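PDB 2XR1: transcription termination factor FttA from Methanosarcina mazei, which probably terminates archaeal transcription by cutting the nascent RNA at the polymerase exit channel and degrading the released transcript, using two zinc ions. Local coordinates for residues B[198-203]-B[350-355]; B[207-212]-B[339-344]; B[240-245]-B[325-330]. All coordinates share one frame; numbering follows the deposited sequence.

Interaction 1: residues B[198-203]-B[350-355]; sequences SCFLLS and VVFTGD. With ZN (zinc ion), chain E; ZN (zinc ion), chain F.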
loop_
_atom_site.group_PDB
_atom_site.type_symbol
_atom_site.label_atom_id
_atom_site.label_comp_id
_atom_site.label_asym_id
_atom_site.label_seq_id
_atom_site.Cartn_x
_atom_site.Cartn_y
_atom_site.Cartn_z
ATOM N N SER B 198 -1.733 1.601 16.769
ATOM C CA SER B 198 -1.017 0.541 16.146
ATOM C C SER B 198 -1.964 -0.278 15.317
ATOM O O SER B 198 -3.091 -0.610 15.762
ATOM C CB SER B 198 -0.385 -0.363 17.198
ATOM O OG SER B 198 0.791 0.205 17.811
ATOM N N CYS B 199 -1.494 -0.618 14.115
ATOM C CA CYS B 199 -2.266 -1.385 13.150
ATOM C C CYS B 199 -1.380 -1.610 11.909
ATOM O O CYS B 199 -0.917 -0.643 11.311
ATOM C CB CYS B 199 -3.534 -0.627 12.764
ATOM S SG CYS B 199 -4.608 -1.556 11.654
ATOM N N PHE B 200 -1.091 -2.863 11.571
ATOM C CA PHE B 200 -0.145 -3.186 10.518
ATOM C C PHE B 200 -0.736 -4.259 9.619
ATOM O O PHE B 200 -1.498 -5.138 10.044
ATOM C CB PHE B 200 1.174 -3.678 11.136
ATOM C CG PHE B 200 1.916 -2.621 11.861
ATOM C CD1 PHE B 200 2.863 -1.812 11.181
ATOM C CD2 PHE B 200 1.653 -2.362 13.181
ATOM C CE1 PHE B 200 3.532 -0.795 11.833
ATOM C CE2 PHE B 200 2.325 -1.309 13.848
ATOM C CZ PHE B 200 3.267 -0.530 13.175
ATOM N N LEU B 201 -0.384 -4.229 8.353
ATOM C CA LEU B 201 -0.869 -5.283 7.452
ATOM C C LEU B 201 0.322 -6.059 6.972
ATOM O O LEU B 201 1.205 -5.462 6.446
ATOM C CB LEU B 201 -1.614 -4.696 6.285
ATOM C CG LEU B 201 -2.341 -5.739 5.453
ATOM C CD1 LEU B 201 -3.558 -6.197 6.201
ATOM C CD2 LEU B 201 -2.649 -5.165 3.974
ATOM N N LEU B 202 0.357 -7.369 7.206
ATOM C CA LEU B 202 1.368 -8.258 6.644
ATOM C C LEU B 202 0.677 -8.969 5.515
ATOM O O LEU B 202 -0.401 -9.475 5.700
ATOM C CB LEU B 202 1.833 -9.260 7.691
ATOM C CG LEU B 202 2.648 -10.481 7.293
ATOM C CD1 LEU B 202 4.007 -10.137 6.681
ATOM C CD2 LEU B 202 2.785 -11.333 8.577
ATOM N N SER B 203 1.272 -8.995 4.332
ATOM C CA SER B 203 0.566 -9.532 3.207
ATOM C C SER B 203 1.483 -10.328 2.308
ATOM O O SER B 203 2.710 -10.094 2.259
ATOM C CB SER B 203 -0.195 -8.442 2.433
ATOM O OG SER B 203 0.664 -7.728 1.565
ATOM N N VAL B 350 9.177 -13.271 9.834
ATOM C CA VAL B 350 9.128 -11.909 10.310
ATOM C C VAL B 350 8.582 -11.914 11.731
ATOM O O VAL B 350 7.632 -12.622 12.011
ATOM C CB VAL B 350 8.272 -10.974 9.390
ATOM C CG1 VAL B 350 7.026 -11.626 8.999
ATOM C CG2 VAL B 350 7.919 -9.697 10.115
ATOM N N VAL B 351 9.192 -11.131 12.609
ATOM C CA VAL B 351 8.726 -10.969 13.970
ATOM C C VAL B 351 8.190 -9.584 14.256
ATOM O O VAL B 351 8.833 -8.588 13.998
ATOM C CB VAL B 351 9.842 -11.248 14.953
ATOM C CG1 VAL B 351 9.447 -10.791 16.292
ATOM C CG2 VAL B 351 10.179 -12.764 14.961
ATOM N N PHE B 352 6.971 -9.523 14.758
ATOM C CA PHE B 352 6.424 -8.286 15.227
ATOM C C PHE B 352 6.540 -8.377 16.695
ATOM O O PHE B 352 5.998 -9.293 17.249
ATOM C CB PHE B 352 4.950 -8.189 14.888
ATOM C CG PHE B 352 4.685 -7.782 13.482
ATOM C CD1 PHE B 352 4.813 -8.700 12.448
ATOM C CD2 PHE B 352 4.269 -6.479 13.177
ATOM C CE1 PHE B 352 4.562 -8.332 11.119
ATOM C CE2 PHE B 352 4.023 -6.107 11.866
ATOM C CZ PHE B 352 4.167 -7.045 10.826
ATOM N N THR B 353 7.188 -7.429 17.349
ATOM C CA THR B 353 7.445 -7.562 18.780
ATOM C C THR B 353 6.257 -7.173 19.586
ATOM O O THR B 353 6.101 -7.657 20.700
ATOM C CB THR B 353 8.634 -6.679 19.278
ATOM O OG1 THR B 353 8.318 -5.323 19.024
ATOM C CG2 THR B 353 9.945 -7.018 18.569
ATOM N N GLY B 354 5.399 -6.307 19.067
ATOM C CA GLY B 354 4.394 -5.635 19.926
ATOM C C GLY B 354 5.198 -4.836 20.954
ATOM O O GLY B 354 6.364 -4.475 20.693
ATOM N N ASP B 355 4.582 -4.559 22.103
ATOM C CA ASP B 355 5.245 -3.912 23.210
ATOM C C ASP B 355 5.964 -5.034 23.992
ATOM O O ASP B 355 5.407 -6.124 24.149
ATOM C CB ASP B 355 4.232 -3.177 24.076
ATOM C CG ASP B 355 3.563 -1.960 23.361
ATOM O OD1 ASP B 355 4.011 -1.691 22.213
ATOM O OD2 ASP B 355 2.617 -1.300 23.939
HETATM ZN ZN ZN E . 1.164 -1.787 25.694
HETATM ZN ZN ZN F . 1.373 0.207 23.163
#
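Phe200 and Phe352 meet where the two beta-sheets of the metallo-beta-lactamase fold face each other, and the contact between 198-203 and 350-355 is a compact example of how a beta-sandwich closes. The two strands belong to different sheets: the axes of their short segments pass 10.9 Å apart and run nearly antiparallel, at 166°. No hydrogen bond crosses that gap, which is filled by side chains alone.

The apolar packing has two parts. Between the phenylalanines, CE2 of Phe352 comes to 3.8 Å from CB of Phe200, so a ring carbon of one meets the first side-chain carbon of the other. The two side chains cross obliquely and the rings do not stack. Farther along, Leu202 sends its two methyls to different partners. With CG anti to the backbone N (chi1 167°), it runs alongside Val350, the two side chains heading opposite ways, CD1 lying 4.1 Å from CG1 of Val350, while CD2 approaches CE1 of Phe352 at 4.3 Å. Phe200 and Leu202 thus touch Phe352 through its two CE carbons, both from the same side of the ring plane.

The polar work is done beyond the end of the packing. Thr353 OG1 donates to the carbonyl O of Gly354 at 2.7 Å, within a turn that Gly354 takes with positive phi. Immediately after it, Asp355 bridges both zinc ions through one oxygen: OD2 lies 2.3 Å from the zinc of chain E and 2.1 Å from that of chain F. His245, His247 and His332 complete the first site; Asp249, His250 and His607 complete the second.

Around this contact, Phe352 also rests on Ile211 of strand 208-211 and on Ile378 of strand 376-380, while Leu202 touches Phe341 of strand 337-343.

Interaction 2: residues B[207-212]-B[339-344]; sequences SRILID and SHFHIG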
loop_
_atom_site.group_PDB
_atom_site.type_symbol
_atom_site.label_atom_id
_atom_site.label_comp_id
_atom_site.label_asym_id
_atom_site.label_seq_id
_atom_site.Cartn_x
_atom_site.Cartn_y
_atom_site.Cartn_z
ATOM N N SER B 207 -2.445 -13.935 1.135
ATOM C CA SER B 207 -2.895 -13.687 2.464
ATOM C C SER B 207 -2.638 -12.288 2.953
ATOM O O SER B 207 -1.667 -11.639 2.572
ATOM C CB SER B 207 -2.235 -14.702 3.392
ATOM O OG SER B 207 -2.552 -15.983 2.895
ATOM N N ARG B 208 -3.546 -11.853 3.815
ATOM C CA ARG B 208 -3.510 -10.542 4.408
ATOM C C ARG B 208 -3.833 -10.707 5.864
ATOM O O ARG B 208 -4.843 -11.309 6.209
ATOM C CB ARG B 208 -4.506 -9.646 3.687
ATOM C CG ARG B 208 -4.004 -9.232 2.293
ATOM C CD ARG B 208 -5.092 -9.112 1.314
ATOM N NE ARG B 208 -5.794 -10.390 1.141
ATOM C CZ ARG B 208 -5.493 -11.345 0.243
ATOM N NH1 ARG B 208 -4.480 -11.200 -0.611
ATOM N NH2 ARG B 208 -6.216 -12.476 0.210
ATOM N N ILE B 209 -2.905 -10.269 6.700
ATOM C CA ILE B 209 -2.969 -10.442 8.125
ATOM C C ILE B 209 -2.861 -9.059 8.678
ATOM O O ILE B 209 -2.017 -8.301 8.260
ATOM C CB ILE B 209 -1.784 -11.344 8.687
ATOM C CG1 ILE B 209 -1.771 -12.709 7.984
ATOM C CG2 ILE B 209 -1.950 -11.640 10.123
ATOM C CD1 ILE B 209 -3.131 -13.435 7.967
ATOM N N LEU B 210 -3.722 -8.765 9.636
ATOM C CA LEU B 210 -3.719 -7.496 10.325
ATOM C C LEU B 210 -3.151 -7.701 11.712
ATOM O O LEU B 210 -3.698 -8.490 12.468
ATOM C CB LEU B 210 -5.148 -6.957 10.386
ATOM C CG LEU B 210 -5.406 -5.471 10.282
ATOM C CD1 LEU B 210 -4.827 -4.823 9.043
ATOM C CD2 LEU B 210 -6.900 -5.354 10.314
ATOM N N ILE B 211 -2.045 -7.033 12.043
ATOM C CA ILE B 211 -1.537 -7.096 13.383
ATOM C C ILE B 211 -1.952 -5.814 14.113
ATOM O O ILE B 211 -1.554 -4.715 13.728
ATOM C CB ILE B 211 -0.022 -7.288 13.435
ATOM C CG1 ILE B 211 0.378 -8.642 12.832
ATOM C CG2 ILE B 211 0.474 -7.226 14.903
ATOM C CD1 ILE B 211 0.825 -8.649 11.348
ATOM N N ASP B 212 -2.745 -5.994 15.170
ATOM C CA ASP B 212 -3.265 -4.922 16.023
ATOM C C ASP B 212 -4.250 -3.997 15.282
ATOM O O ASP B 212 -4.252 -3.904 14.058
ATOM C CB ASP B 212 -2.141 -4.129 16.738
ATOM C CG ASP B 212 -1.441 -4.945 17.874
ATOM O OD1 ASP B 212 -2.050 -5.962 18.321
ATOM O OD2 ASP B 212 -0.289 -4.571 18.345
ATOM N N SER B 339 5.103 -11.897 18.183
ATOM C CA SER B 339 4.439 -12.643 17.155
ATOM C C SER B 339 5.414 -13.035 16.080
ATOM O O SER B 339 5.940 -12.183 15.415
ATOM C CB SER B 339 3.332 -11.781 16.627
ATOM O OG SER B 339 2.457 -11.534 17.734
ATOM N N HIS B 340 5.677 -14.321 15.959
ATOM C CA HIS B 340 6.517 -14.832 14.903
ATOM C C HIS B 340 5.677 -15.423 13.747
ATOM O O HIS B 340 4.830 -16.302 13.965
ATOM C CB HIS B 340 7.446 -15.900 15.501
ATOM C CG HIS B 340 8.380 -16.519 14.523
ATOM N ND1 HIS B 340 8.029 -17.593 13.742
ATOM C CD2 HIS B 340 9.660 -16.223 14.205
ATOM C CE1 HIS B 340 9.048 -17.919 12.969
ATOM N NE2 HIS B 340 10.050 -17.097 13.222
ATOM N N PHE B 341 5.925 -14.955 12.538
ATOM C CA PHE B 341 5.224 -15.418 11.351
ATOM C C PHE B 341 6.168 -16.095 10.394
ATOM O O PHE B 341 7.128 -15.470 9.904
ATOM C CB PHE B 341 4.619 -14.255 10.612
ATOM C CG PHE B 341 3.543 -13.565 11.358
ATOM C CD1 PHE B 341 2.236 -13.977 11.242
ATOM C CD2 PHE B 341 3.819 -12.489 12.163
ATOM C CE1 PHE B 341 1.250 -13.320 11.872
ATOM C CE2 PHE B 341 2.805 -11.832 12.828
ATOM C CZ PHE B 341 1.538 -12.259 12.681
ATOM N N HIS B 342 5.864 -17.352 10.114
ATOM C CA HIS B 342 6.683 -18.227 9.277
ATOM C C HIS B 342 5.917 -18.304 7.992
ATOM O O HIS B 342 4.788 -18.796 7.988
ATOM C CB HIS B 342 6.801 -19.610 9.958
ATOM C CG HIS B 342 7.555 -20.639 9.179
ATOM N ND1 HIS B 342 8.779 -20.396 8.601
ATOM C CD2 HIS B 342 7.287 -21.944 8.935
ATOM C CE1 HIS B 342 9.200 -21.487 7.985
ATOM N NE2 HIS B 342 8.313 -22.443 8.177
ATOM N N ILE B 343 6.491 -17.757 6.921
ATOM C CA ILE B 343 5.797 -17.612 5.647
ATOM C C ILE B 343 6.300 -18.590 4.641
ATOM O O ILE B 343 7.482 -18.656 4.359
ATOM C CB ILE B 343 5.970 -16.182 5.112
ATOM C CG1 ILE B 343 5.708 -15.184 6.269
ATOM C CG2 ILE B 343 5.108 -15.953 3.820
ATOM C CD1 ILE B 343 5.059 -13.974 5.877
ATOM N N GLY B 344 5.382 -19.368 4.089
ATOM C CA GLY B 344 5.720 -20.404 3.105
ATOM C C GLY B 344 6.416 -21.605 3.709
ATOM O O GLY B 344 6.291 -21.858 4.886
#
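Phe341 overlaps two isoleucines with the outer end of its ring, CE1 reaching Ile209 and CZ reaching Ile211. The two approaches differ. Ile209 lies aslant to the phenylalanine and offers its branch methyl, CG2, at 4.0 Å from CE1 of Phe341. Ile211 and the phenylalanine point at one another, and Ile211 meets the ring with its longer arm: CG1 stands 3.8 Å from CZ of Phe341 and CD1 3.9 Å from the same CZ. Both isoleucines share the first torsion, CG1 beside the backbone N and CG2 anti to it; what differs is their place along the strand and the second torsion, -51° in Ile209 and 96° in Ile211, where CD1 also reaches the ring.

Here alternate residues of strand 208-211, from one mixed sheet of the metallo-beta-lactamase sandwich, pack on a single ring of strand 337-343, from the other. All three touching side chains are buried, and the contact is wholly apolar. Ile323, from strand 323-329, packs on both Ile209 and Phe341, and Leu202 packs on Ile211. Just past Ile211 the chain turns polar: Asp212 hydrogen-bonds through OD2 to ND1 of His250, a ligand of the second zinc, and to OG1 of Thr244.

Interaction 3: residues B[240-245]-B[325-330]; sequences AVIVTH and LTFHNA. With ZN (zinc ion), chain E.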
loop_
_atom_site.group_PDB
_atom_site.type_symbol
_atom_site.label_atom_id
_atom_site.label_comp_id
_atom_site.label_asym_id
_atom_site.label_seq_id
_atom_site.Cartn_x
_atom_site.Cartn_y
_atom_site.Cartn_z
ATOM N N ALA B 240 -6.926 -12.758 8.911
ATOM C CA ALA B 240 -6.892 -12.766 10.382
ATOM C C ALA B 240 -6.495 -11.446 10.994
ATOM O O ALA B 240 -5.912 -10.607 10.365
ATOM C CB ALA B 240 -5.980 -13.839 10.869
ATOM N N VAL B 241 -6.851 -11.273 12.246
ATOM C CA VAL B 241 -6.404 -10.154 13.033
ATOM C C VAL B 241 -5.628 -10.764 14.186
ATOM O O VAL B 241 -6.100 -11.704 14.811
ATOM C CB VAL B 241 -7.608 -9.274 13.515
ATOM C CG1 VAL B 241 -7.164 -8.228 14.480
ATOM C CG2 VAL B 241 -8.306 -8.593 12.279
ATOM N N ILE B 242 -4.413 -10.269 14.428
ATOM C CA ILE B 242 -3.674 -10.665 15.601
ATOM C C ILE B 242 -3.655 -9.524 16.610
ATOM O O ILE B 242 -3.366 -8.401 16.270
ATOM C CB ILE B 242 -2.275 -11.130 15.233
ATOM C CG1 ILE B 242 -2.347 -12.555 14.667
ATOM C CG2 ILE B 242 -1.374 -11.191 16.450
ATOM C CD1 ILE B 242 -2.740 -12.666 13.245
ATOM N N VAL B 243 -3.965 -9.812 17.855
ATOM C CA VAL B 243 -3.864 -8.837 18.924
ATOM C C VAL B 243 -2.644 -9.241 19.764
ATOM O O VAL B 243 -2.582 -10.338 20.338
ATOM C CB VAL B 243 -5.146 -8.825 19.775
ATOM C CG1 VAL B 243 -4.993 -7.903 20.931
ATOM C CG2 VAL B 243 -6.404 -8.449 18.917
ATOM N N THR B 244 -1.676 -8.345 19.836
ATOM C CA THR B 244 -0.416 -8.645 20.475
ATOM C C THR B 244 -0.537 -8.598 21.998
ATOM O O THR B 244 0.103 -9.388 22.684
ATOM C CB THR B 244 0.649 -7.647 20.057
ATOM O OG1 THR B 244 0.198 -6.361 20.428
ATOM C CG2 THR B 244 0.899 -7.663 18.572
ATOM N N HIS B 245 -1.349 -7.676 22.520
ATOM C CA HIS B 245 -1.619 -7.624 23.952
ATOM C C HIS B 245 -2.844 -6.752 24.179
ATOM O O HIS B 245 -3.342 -6.134 23.253
ATOM C CB HIS B 245 -0.415 -7.128 24.787
ATOM C CG HIS B 245 -0.007 -5.713 24.527
ATOM N ND1 HIS B 245 0.607 -5.309 23.357
ATOM C CD2 HIS B 245 -0.084 -4.607 25.311
ATOM C CE1 HIS B 245 0.877 -4.015 23.434
ATOM N NE2 HIS B 245 0.492 -3.570 24.616
ATOM N N LEU B 325 1.826 -18.967 12.604
ATOM C CA LEU B 325 2.032 -17.999 13.685
ATOM C C LEU B 325 2.392 -18.715 14.980
ATOM O O LEU B 325 1.827 -19.775 15.289
ATOM C CB LEU B 325 0.746 -17.218 13.930
ATOM C CG LEU B 325 0.675 -16.393 15.230
ATOM C CD1 LEU B 325 1.709 -15.255 15.238
ATOM C CD2 LEU B 325 -0.750 -15.844 15.495
ATOM N N THR B 326 3.357 -18.132 15.708
ATOM C CA THR B 326 3.734 -18.578 17.061
ATOM C C THR B 326 3.856 -17.387 17.993
ATOM O O THR B 326 4.631 -16.453 17.725
ATOM C CB THR B 326 5.074 -19.275 17.115
ATOM O OG1 THR B 326 5.293 -20.054 15.942
ATOM C CG2 THR B 326 5.150 -20.192 18.355
ATOM N N PHE B 327 3.142 -17.427 19.104
ATOM C CA PHE B 327 3.313 -16.377 20.096
ATOM C C PHE B 327 4.406 -16.749 21.088
ATOM O O PHE B 327 4.595 -17.928 21.396
ATOM C CB PHE B 327 2.023 -16.171 20.879
ATOM C CG PHE B 327 0.920 -15.499 20.109
ATOM C CD1 PHE B 327 1.155 -14.350 19.369
ATOM C CD2 PHE B 327 -0.368 -15.990 20.197
ATOM C CE1 PHE B 327 0.121 -13.730 18.694
ATOM C CE2 PHE B 327 -1.437 -15.360 19.558
ATOM C CZ PHE B 327 -1.203 -14.246 18.815
ATOM N N HIS B 328 5.129 -15.748 21.594
ATOM C CA HIS B 328 6.135 -15.965 22.632
ATOM C C HIS B 328 6.001 -14.872 23.690
ATOM O O HIS B 328 5.464 -13.818 23.431
ATOM C CB HIS B 328 7.544 -15.917 22.065
ATOM C CG HIS B 328 7.836 -16.926 20.994
ATOM N ND1 HIS B 328 8.516 -18.104 21.241
ATOM C CD2 HIS B 328 7.653 -16.877 19.653
ATOM C CE1 HIS B 328 8.692 -18.758 20.105
ATOM N NE2 HIS B 328 8.174 -18.035 19.126
ATOM N N ASN B 329 6.554 -15.107 24.874
ATOM C CA ASN B 329 6.458 -14.144 25.941
ATOM C C ASN B 329 7.070 -12.783 25.584
ATOM O O ASN B 329 8.179 -12.707 25.093
ATOM C CB ASN B 329 7.136 -14.665 27.191
ATOM C CG ASN B 329 7.013 -13.684 28.361
ATOM O OD1 ASN B 329 5.951 -13.543 28.940
ATOM N ND2 ASN B 329 8.114 -13.014 28.713
ATOM N N ALA B 330 6.349 -11.703 25.845
ATOM C CA ALA B 330 6.872 -10.357 25.516
ATOM C C ALA B 330 7.370 -9.652 26.760
ATOM O O ALA B 330 8.145 -8.733 26.649
ATOM C CB ALA B 330 5.821 -9.500 24.837
HETATM ZN ZN ZN E . 1.164 -1.787 25.694
#
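In Ile242 a first torsion of -78° sets CG1 beside the backbone N and leaves CG2 anti to it, so the two branches part and each finds its own partner on 325-330. This is another bridge across the metallo-beta-lactamase sandwich, from strand 240-242 of one sheet to strand 323-329 of the other. Leu325, whose CG is anti to its own N (chi1 166°), reaches out to meet the isoleucine tip to tip, CD2 lying 3.7 Å from CG1 of Ile242. The branch methyl of Ile242 takes the aromatic partner: CG2 meets Phe327 at the ring edge, 3.7 Å from CE1. Neither strand hydrogen-bonds to the other. Ser339 and Ala337 of strand 337-343 also touch Phe327, and Tyr267 of strand 266-268 touches Ile242.

The chain of 240-245 then leaves the packing for the metal site. Thr244 OG1 accepts a hydrogen bond from ND1 of His245 at 3.1 Å, tilted 24° out of the imidazole plane. That bent bond probably restrains the ring's rotation, while NE2 of His245 binds the chain E zinc at 2.2 Å.

The three contacts are successive crossings of one sandwich. Strands 199-203, 208-211 and 240-242 are neighbours in one sheet, strands 348-352, 337-343 and 323-329 in the other, and along the chain interaction 3 is nested within interaction 2, which is nested within interaction 1. Their centres lie 8 to 9 Å apart. Probable backbone hydrogen bonds tie the neighbours: Leu202 N to Ile209 O at 2.8 Å joins interactions 1 and 2, and Asp212 N to Ile242 O at 2.7 Å joins interactions 2 and 3. Interactions 1 and 3 converge on the chain E zinc, where Asp355 OD2 and His245 NE2 are 3.2 Å apart.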